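Local coordinates for hypothetical protein SA0798 (Staphylococcus aureus subsp. aureus N315, PDB 1XG8) that is of unknown function but belongs to a family of uncharacterised proteins grouped with the thioredoxin-like superfamily, at residues A25-S28 with K29-Y32. Numbering follows the deposited sequence.
Sequences APTS and KDIY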
ATOM      1  N   ALA A  25     -12.159  -6.795  -7.885  1.00 36.68           N
ATOM      2  CA  ALA A  25     -10.797  -6.850  -7.364  1.00 35.40           C
ATOM      3  C   ALA A  25     -10.671  -7.360  -5.932  1.00 34.08           C
ATOM      4  O   ALA A  25     -11.639  -7.367  -5.168  1.00 33.23           O
ATOM      5  CB  ALA A  25     -10.153  -5.480  -7.479  1.00 34.27           C
ATOM      6  N   PRO A  26      -9.461  -7.810  -5.560  1.00 33.51           N
ATOM      7  CA  PRO A  26      -9.177  -8.328  -4.217  1.00 32.47           C
ATOM      8  C   PRO A  26      -9.482  -7.280  -3.148  1.00 32.88           C
ATOM      9  O   PRO A  26      -9.222  -6.092  -3.335  1.00 33.17           O
ATOM     10  CB  PRO A  26      -7.692  -8.669  -4.287  1.00 31.30           C
ATOM     11  CG  PRO A  26      -7.521  -9.081  -5.711  1.00 32.17           C
ATOM     12  CD  PRO A  26      -8.308  -8.024  -6.456  1.00 33.01           C
ATOM     13  N   THR A  27     -10.028  -7.735  -2.029  1.00 32.70           N
ATOM     14  CA  THR A  27     -10.389  -6.864  -0.921  1.00 32.35           C
ATOM     15  C   THR A  27      -9.162  -6.188  -0.289  1.00 31.85           C
ATOM     16  O   THR A  27      -8.028  -6.544  -0.590  1.00 30.80           O
ATOM     17  CB  THR A  27     -11.135  -7.669   0.153  1.00 32.52           C
ATOM     18  OG1 THR A  27     -12.064  -6.816   0.830  1.00 39.27           O
ATOM     19  CG2 THR A  27     -10.171  -8.223   1.168  1.00 31.85           C
ATOM     20  N   SER A  28      -9.395  -5.215   0.590  1.00 31.54           N
ATOM     21  CA  SER A  28      -8.301  -4.508   1.252  1.00 29.81           C
ATOM     22  C   SER A  28      -7.524  -5.431   2.175  1.00 29.47           C
ATOM     23  O   SER A  28      -6.297  -5.408   2.190  1.00 28.18           O
ATOM     24  CB  SER A  28      -8.831  -3.316   2.050  1.00 28.71           C
ATOM     25  OG  SER A  28      -9.325  -2.302   1.193  1.00 27.47           O
ATOM     26  N   LYS A  29      -8.239  -6.246   2.944  1.00 30.30           N
ATOM     27  CA  LYS A  29      -7.588  -7.169   3.869  1.00 30.65           C
ATOM     28  C   LYS A  29      -6.842  -8.284   3.140  1.00 30.26           C
ATOM     29  O   LYS A  29      -5.801  -8.737   3.604  1.00 29.99           O
ATOM     30  CB  LYS A  29      -8.608  -7.765   4.840  1.00 32.89           C
ATOM     31  CG  LYS A  29      -9.222  -6.756   5.812  1.00 35.36           C
ATOM     32  CD  LYS A  29     -10.205  -7.440   6.756  1.00 36.37           C
ATOM     33  CE  LYS A  29     -10.841  -6.448   7.710  1.00 38.25           C
ATOM     34  NZ  LYS A  29     -11.730  -7.122   8.711  1.00 39.33           N
ATOM     35  N   ASP A  30      -7.364  -8.721   1.996  1.00 31.05           N
ATOM     36  CA  ASP A  30      -6.698  -9.766   1.218  1.00 32.61           C
ATOM     37  C   ASP A  30      -5.321  -9.254   0.794  1.00 32.71           C
ATOM     38  O   ASP A  30      -4.302  -9.924   1.004  1.00 34.42           O
ATOM     39  CB  ASP A  30      -7.499 -10.129  -0.045  1.00 34.35           C
ATOM     40  CG  ASP A  30      -8.846 -10.772   0.266  1.00 36.18           C
ATOM     41  OD1 ASP A  30      -8.936 -11.537   1.251  1.00 37.34           O
ATOM     42  OD2 ASP A  30      -9.813 -10.518  -0.488  1.00 37.31           O
ATOM     43  N   ILE A  31      -5.316  -8.068   0.185  1.00 31.46           N
ATOM     44  CA  ILE A  31      -4.103  -7.402  -0.284  1.00 29.34           C
ATOM     45  C   ILE A  31      -3.119  -7.205   0.870  1.00 29.46           C
ATOM     46  O   ILE A  31      -1.919  -7.461   0.737  1.00 28.33           O
ATOM     47  CB  ILE A  31      -4.451  -6.021  -0.894  1.00 28.41           C
ATOM     48  CG1 ILE A  31      -5.256  -6.215  -2.186  1.00 28.24           C
ATOM     49  CG2 ILE A  31      -3.181  -5.199  -1.119  1.00 26.36           C
ATOM     50  CD1 ILE A  31      -4.520  -6.970  -3.299  1.00 27.17           C
ATOM     51  N   TYR A  32      -3.636  -6.752   2.005  1.00 28.49           N
ATOM     52  CA  TYR A  32      -2.800  -6.527   3.168  1.00 29.19           C
ATOM     53  C   TYR A  32      -2.163  -7.834   3.638  1.00 30.28           C
ATOM     54  O   TYR A  32      -1.008  -7.865   4.044  1.00 30.13           O
ATOM     55  CB  TYR A  32      -3.639  -5.898   4.275  1.00 29.22           C
ATOM     56  CG  TYR A  32      -2.888  -5.606   5.554  1.00 29.94           C
ATOM     57  CD1 TYR A  32      -2.839  -6.544   6.584  1.00 30.24           C
ATOM     58  CD2 TYR A  32      -2.258  -4.377   5.750  1.00 30.17           C
ATOM     59  CE1 TYR A  32      -2.190  -6.264   7.786  1.00 31.74           C
ATOM     60  CE2 TYR A  32      -1.602  -4.087   6.948  1.00 32.00           C
ATOM     61  CZ  TYR A  32      -1.580  -5.034   7.965  1.00 32.63           C
ATOM     62  OH  TYR A  32      -1.011  -4.733   9.180  1.00 33.75           O
TER
HETATM   63  O   HOH W   1     -11.542  -6.136   3.299  1.00 28.88           O
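Thr27 O and Ser28 O accept the first two bonds of helix 28-42, from Ile31 N and Tyr32 N; Ser28 is its first residue and Thr27 its N-cap. Ile31 N lies 3.2 Å from Thr27 O with a nearly straight N-H...O angle of 171°, and Tyr32 N lies 3.0 Å from Ser28 O; both pairs have the i to i+4 spacing of an alpha-helix.

Although Thr27 is the N-cap, its hydroxyl makes no capping bond. OG1 is turned roughly opposite the backbone N (chi1 -150°) and meets a water at 2.6 Å, which in turn weakly accepts a bond from Lys29 N at 3.3 Å. Asp30, the third residue of the helix, supplies the other half of a capping box: its OD2 receives a bent bond from Thr27 N (3.2 Å, 141°). This half is itself doubtful, because OD2 clashes with Thr27 CG2 in the model.

The apolar contact is between Pro26 and Ile31, with Pro26 CB 3.7 Å from Ile31 CD1. Ile31 CG1 lies beside its own backbone N, and a second turn about CB-CG1 bends CD1 to the proline.

Beyond the turn, Lys29 NZ forms a salt bridge with Asp16, while Ser28 and Ile31 touch Pro81. The arrangement is an alpha-helical N-terminus with a half-formed, doubtful capping box, beginning the helix that follows strand 8-14 in this probably thioredoxin-like fold.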